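Local coordinates for protein phosphoglycolate phosphatase (Lactobacillus plantarum, PDB 2HDO) that probably catalyses the hydrolysis of 2-phosphoglycolate to glycolate and phosphate, as a haloacid dehalogenase-family phosphatase, at residues 20-25 with 69-74; 52-57 with 65-70. All coordinates share one frame; numbering follows the deposited sequence. Where two conformers were deposited one is given.

Contact 1: 20-25 with 69-74; sequences PAYTTV and AQYEDV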
loop_
_atom_site.group_PDB
_atom_site.type_symbol
_atom_site.label_atom_id
_atom_site.label_comp_id
_atom_site.label_asym_id
_atom_site.label_seq_id
_atom_site.Cartn_x
_atom_site.Cartn_y
_atom_site.Cartn_z
ATOM N N PRO A 20 11.673 -6.225 -2.655
ATOM C CA PRO A 20 12.946 -6.854 -2.253
ATOM C C PRO A 20 13.140 -7.019 -0.735
ATOM O O PRO A 20 13.492 -8.109 -0.275
ATOM C CB PRO A 20 13.989 -5.938 -2.862
ATOM C CG PRO A 20 13.314 -5.355 -4.064
ATOM C CD PRO A 20 11.881 -5.116 -3.595
ATOM N N ALA A 21 12.922 -5.959 0.035
ATOM C CA ALA A 21 13.035 -6.032 1.517
ATOM C C ALA A 21 12.028 -7.024 2.098
ATOM O O ALA A 21 12.378 -7.852 2.951
ATOM C CB ALA A 21 12.891 -4.667 2.159
ATOM N N TYR A 22 10.792 -6.992 1.587
ATOM C CA TYR A 22 9.770 -7.955 1.994
ATOM C C TYR A 22 10.250 -9.381 1.831
ATOM O O TYR A 22 10.022 -10.238 2.694
ATOM C CB TYR A 22 8.518 -7.736 1.140
ATOM C CG TYR A 22 7.474 -8.833 1.232
ATOM C CD1 TYR A 22 6.516 -8.802 2.225
ATOM C CD2 TYR A 22 7.425 -9.873 0.296
ATOM C CE1 TYR A 22 5.555 -9.771 2.313
ATOM C CE2 TYR A 22 6.467 -10.881 0.386
ATOM C CZ TYR A 22 5.537 -10.813 1.391
ATOM O OH TYR A 22 4.577 -11.777 1.491
ATOM N N THR A 23 10.877 -9.626 0.697
ATOM C CA THR A 23 11.340 -10.956 0.377
ATOM C C THR A 23 12.344 -11.430 1.424
ATOM O O THR A 23 12.234 -12.525 1.940
ATOM C CB THR A 23 11.896 -11.048 -1.058
ATOM O OG1 THR A 23 10.848 -10.696 -1.981
ATOM C CG2 THR A 23 12.403 -12.479 -1.321
ATOM N N THR A 24 13.347 -10.598 1.697
ATOM C CA THR A 24 14.404 -10.908 2.670
ATOM C C THR A 24 13.786 -11.167 4.065
ATOM O O THR A 24 14.102 -12.109 4.749
ATOM C CB THR A 24 15.387 -9.709 2.741
ATOM O OG1 THR A 24 16.037 -9.551 1.469
ATOM C CG2 THR A 24 16.451 -9.871 3.817
ATOM N N VAL A 25 12.852 -10.327 4.452
ATOM C CA VAL A 25 12.296 -10.383 5.786
ATOM C C VAL A 25 11.427 -11.629 5.894
ATOM O O VAL A 25 11.547 -12.389 6.835
ATOM C CB VAL A 25 11.470 -9.134 6.098
ATOM C CG1 VAL A 25 10.711 -9.339 7.420
ATOM C CG2 VAL A 25 12.360 -7.866 6.137
ATOM N N ALA A 69 4.273 -10.408 14.391
ATOM C CA ALA A 69 5.161 -9.714 15.318
ATOM C C ALA A 69 6.627 -9.879 14.893
ATOM O O ALA A 69 7.396 -8.933 14.884
ATOM C CB ALA A 69 4.942 -10.247 16.723
ATOM N N GLN A 70 7.004 -11.097 14.549
ATOM C CA GLN A 70 8.341 -11.349 14.041
ATOM C C GLN A 70 8.623 -10.521 12.800
ATOM O O GLN A 70 9.688 -9.910 12.681
ATOM C CB GLN A 70 8.527 -12.810 13.722
ATOM C CG GLN A 70 8.522 -13.659 14.940
ATOM C CD GLN A 70 8.514 -15.104 14.595
ATOM O OE1 GLN A 70 7.451 -15.711 14.534
ATOM N NE2 GLN A 70 9.673 -15.638 14.237
ATOM N N TYR A 71 7.653 -10.485 11.896
ATOM C CA TYR A 71 7.818 -9.797 10.656
ATOM C C TYR A 71 8.060 -8.350 10.929
ATOM O O TYR A 71 8.964 -7.754 10.341
ATOM C CB TYR A 71 6.598 -9.938 9.740
ATOM C CG TYR A 71 6.653 -9.076 8.506
ATOM C CD1 TYR A 71 7.255 -9.532 7.340
ATOM C CD2 TYR A 71 6.100 -7.809 8.496
ATOM C CE1 TYR A 71 7.336 -8.724 6.195
ATOM C CE2 TYR A 71 6.160 -6.984 7.342
ATOM C CZ TYR A 71 6.765 -7.469 6.190
ATOM O OH TYR A 71 6.811 -6.691 5.035
ATOM N N GLU A 72 7.245 -7.758 11.809
ATOM C CA GLU A 72 7.409 -6.325 12.073
ATOM C C GLU A 72 8.756 -6.015 12.729
ATOM O O GLU A 72 9.402 -5.004 12.435
ATOM C CB GLU A 72 6.251 -5.811 12.917
ATOM C CG GLU A 72 4.902 -6.005 12.273
ATOM N N ASP A 73 9.177 -6.907 13.613
ATOM C CA ASP A 73 10.455 -6.745 14.307
ATOM C C ASP A 73 11.652 -6.761 13.372
ATOM O O ASP A 73 12.530 -5.909 13.477
ATOM C CB ASP A 73 10.596 -7.831 15.365
ATOM C CG ASP A 73 9.539 -7.711 16.477
ATOM O OD1 ASP A 73 8.842 -6.664 16.545
ATOM O OD2 ASP A 73 9.414 -8.666 17.282
ATOM N N VAL A 74 11.660 -7.688 12.421
ATOM C CA VAL A 74 12.743 -7.812 11.449
ATOM C C VAL A 74 12.704 -6.698 10.419
ATOM O O VAL A 74 13.734 -6.121 10.056
ATOM C CB VAL A 74 12.699 -9.188 10.741
ATOM C CG1 VAL A 74 13.774 -9.246 9.673
ATOM C CG2 VAL A 74 12.904 -10.294 11.744
#
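Y22 OH is hydrogen-bonded to T45 OG1 of helix 39-45, while the ring of Y22 meets Y71 across the contact. The hydroxyl of Y71 arrives at the edge of the Y22 ring, in its plane. Y71 OH lies 3.5 Å from Y22 CD1, a van der Waals touch and not a hydrogen bond. The ring carbon Y71 CE1 is 4.1 Å from the same Y22 CD1. The Y71 side chain comes in roughly square to that of Y22. In Y71, CG stands anti to the backbone N (chi1 172°), and this carries the ring over to helix 19-31. There V25 CG1 meets the ring obliquely, 3.5 Å from Y71 CD1 and 3.6 Å from Y71 CE1. V25 CG1 also touches the next turn of the partner helix, at 3.8 Å from V74 CG1. V25 and V74 lie alongside, pointing opposite ways.

These helices belong to the small helical cap inserted between strands 16-17 and 83-84, just after the first strand of the Rossmann-like HAD core. The axes of the two short segments approach to 10.4 Å, with 123° between their N-to-C directions. The joint is largely apolar, and no hydrogen bond spans it. Y71 also rests on M26, and V74 on E28, one turn or less beyond V25. The Y71 side chain comes near the residues of a DxDx(T/V) pattern, probably the catalytic motif of this family, without touching them. A phosphate ion, probably from the crystallisation liquor, sits about 4 Å from the side chain of V74.

Contact 2: 52-57 with 65-70; sequences QAMTEL and DHFQAQ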
loop_
_atom_site.group_PDB
_atom_site.type_symbol
_atom_site.label_atom_id
_atom_site.label_comp_id
_atom_site.label_asym_id
_atom_site.label_seq_id
_atom_site.Cartn_x
_atom_site.Cartn_y
_atom_site.Cartn_z
ATOM N N GLN A 52 -4.202 -13.472 4.331
ATOM C CA GLN A 52 -4.212 -14.287 3.121
ATOM C C GLN A 52 -2.853 -14.923 2.826
ATOM O O GLN A 52 -2.730 -16.107 2.498
ATOM C CB GLN A 52 -4.663 -13.474 1.884
ATOM C CG GLN A 52 -4.959 -14.411 0.722
ATOM C CD GLN A 52 -5.164 -13.718 -0.606
ATOM O OE1 GLN A 52 -5.158 -12.477 -0.696
ATOM N NE2 GLN A 52 -5.337 -14.519 -1.654
ATOM N N ALA A 53 -1.809 -14.113 2.926
ATOM C CA ALA A 53 -0.472 -14.603 2.660
ATOM C C ALA A 53 -0.075 -15.709 3.634
ATOM O O ALA A 53 0.502 -16.705 3.239
ATOM C CB ALA A 53 0.512 -13.461 2.783
HETATM N N MSE A 54 -0.331 -15.524 4.916
HETATM C CA MSE A 54 0.085 -16.554 5.879
HETATM C C MSE A 54 -0.736 -17.807 5.660
HETATM O O MSE A 54 -0.268 -18.908 5.861
HETATM C CB MSE A 54 -0.061 -16.057 7.311
HETATM C CG MSE A 54 0.866 -14.915 7.605
HETATM SE SE MSE A 54 0.779 -14.380 9.482
HETATM C CE MSE A 54 -0.885 -13.459 9.427
ATOM N N THR A 55 -1.979 -17.654 5.221
ATOM C CA THR A 55 -2.795 -18.810 4.888
ATOM C C THR A 55 -2.185 -19.527 3.660
ATOM O O THR A 55 -1.998 -20.736 3.657
ATOM C CB THR A 55 -4.279 -18.445 4.685
ATOM O OG1 THR A 55 -4.784 -17.833 5.885
ATOM C CG2 THR A 55 -5.079 -19.671 4.336
ATOM N N GLU A 56 -1.849 -18.759 2.632
ATOM C CA GLU A 56 -1.326 -19.310 1.403
ATOM C C GLU A 56 -0.042 -20.074 1.661
ATOM O O GLU A 56 0.191 -21.090 1.026
ATOM C CB GLU A 56 -1.093 -18.184 0.382
ATOM C CG GLU A 56 -0.916 -18.669 -1.025
ATOM C CD GLU A 56 0.500 -19.073 -1.300
ATOM O OE1 GLU A 56 1.380 -18.581 -0.556
ATOM O OE2 GLU A 56 0.731 -19.914 -2.198
ATOM N N LEU A 57 0.763 -19.566 2.599
ATOM C CA LEU A 57 2.045 -20.182 2.936
ATOM C C LEU A 57 1.941 -21.374 3.898
ATOM O O LEU A 57 2.958 -22.004 4.216
ATOM C CB LEU A 57 2.949 -19.129 3.575
ATOM C CG LEU A 57 3.444 -18.070 2.592
ATOM C CD1 LEU A 57 3.984 -16.795 3.265
ATOM C CD2 LEU A 57 4.505 -18.707 1.659
ATOM N N ASP A 65 -0.484 -14.387 14.840
ATOM C CA ASP A 65 -0.126 -13.170 15.580
ATOM C C ASP A 65 1.379 -13.116 15.843
ATOM O O ASP A 65 2.002 -12.061 15.705
ATOM C CB ASP A 65 -0.888 -13.047 16.888
ATOM C CG ASP A 65 -2.395 -12.824 16.683
ATOM O OD1 ASP A 65 -2.833 -12.387 15.583
ATOM O OD2 ASP A 65 -3.145 -13.085 17.653
ATOM N N HIS A 66 1.960 -14.261 16.175
ATOM C CA HIS A 66 3.401 -14.329 16.408
ATOM C C HIS A 66 4.192 -14.054 15.148
ATOM O O HIS A 66 5.101 -13.224 15.158
ATOM C CB HIS A 66 3.847 -15.666 16.975
ATOM C CG HIS A 66 5.230 -15.613 17.555
ATOM N ND1 HIS A 66 6.067 -16.710 17.621
ATOM C CD2 HIS A 66 5.948 -14.565 18.040
ATOM C CE1 HIS A 66 7.224 -16.349 18.156
ATOM N NE2 HIS A 66 7.180 -15.052 18.410
ATOM N N PHE A 67 3.821 -14.728 14.065
ATOM C CA PHE A 67 4.427 -14.488 12.747
ATOM C C PHE A 67 4.442 -12.999 12.399
ATOM O O PHE A 67 5.459 -12.458 11.990
ATOM C CB PHE A 67 3.632 -15.283 11.667
ATOM C CG PHE A 67 4.287 -15.297 10.312
ATOM C CD1 PHE A 67 4.260 -14.175 9.494
ATOM C CD2 PHE A 67 4.932 -16.420 9.868
ATOM C CE1 PHE A 67 4.882 -14.181 8.266
ATOM C CE2 PHE A 67 5.528 -16.435 8.650
ATOM C CZ PHE A 67 5.532 -15.321 7.846
ATOM N N GLN A 68 3.315 -12.318 12.579
ATOM C CA GLN A 68 3.257 -10.903 12.220
ATOM C C GLN A 68 4.151 -10.044 13.117
ATOM O O GLN A 68 4.743 -9.082 12.638
ATOM C CB GLN A 68 1.815 -10.360 12.208
ATOM C CG GLN A 68 1.014 -10.769 10.977
ATOM C CD GLN A 68 1.616 -10.261 9.684
ATOM O OE1 GLN A 68 1.959 -11.039 8.787
ATOM N NE2 GLN A 68 1.764 -8.952 9.585
ATOM N N ALA A 69 4.273 -10.408 14.391
ATOM C CA ALA A 69 5.161 -9.714 15.318
ATOM C C ALA A 69 6.627 -9.879 14.893
ATOM O O ALA A 69 7.396 -8.933 14.884
ATOM C CB ALA A 69 4.942 -10.247 16.723
ATOM N N GLN A 70 7.004 -11.097 14.549
ATOM C CA GLN A 70 8.341 -11.349 14.041
ATOM C C GLN A 70 8.623 -10.521 12.800
ATOM O O GLN A 70 9.688 -9.910 12.681
ATOM C CB GLN A 70 8.527 -12.810 13.722
ATOM C CG GLN A 70 8.522 -13.659 14.940
ATOM C CD GLN A 70 8.514 -15.104 14.595
ATOM O OE1 GLN A 70 7.451 -15.711 14.534
ATOM N NE2 GLN A 70 9.673 -15.638 14.237
#
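A selenium atom makes the main contact here, because M54 is present as selenomethionine, with selenium in place of sulfur. M54 SE lies 4.2 Å from the centroid of the F67 ring and 45° off the ring normal, so the approach is oblique. Its nearest ring atom is F67 CD1, at 3.5 Å. One bond back, M54 CG stands over a face of the ring, 4.0 Å from F67 CD1. The M54 chain runs alongside F67, head to tail with it. It is extended as far as SE and then bends (chi3 -75°), which turns the terminal methyl to Q68. In the given conformer of Q68, one of two deposited, M54 CE lies 3.6 Å from Q68 CG, and Q68 OE1 also comes near the selenium. Both touches are therefore less certain than the F67 contact.

F67 points in among the helices, with CG anti to its backbone N (chi1 -171°). Its ring meets that of Y33 and packs on M26, V29 and L30, while I59 in the loop also touches it. An alanine here would remove the ring, and would probably leave the selenium of M54 without its aromatic partner and open a gap beside M26 and L30. The pair is a Met-aromatic contact in the core of the helical cap, the four-helix insertion found in many HAD phosphatases.

Both contacts lie in the helical cap, and their centres are 11 Å apart. They share helix 64-75, where 65-70 and 69-74 overlap at A69 and Q70. Along the chain the order is 20-25, 52-57, 65-70, 69-74. Contact 1 ties the second half of helix 64-75 to the start of helix 19-31, which is distant in sequence. Contact 2 ties the first half of helix 64-75 to helix 50-56, a near neighbour in the chain. M26 of helix 19-31 packs on both Y71 and F67. Helix 64-75 thus binds the first and third helices of the cap into one unit beside the HAD core.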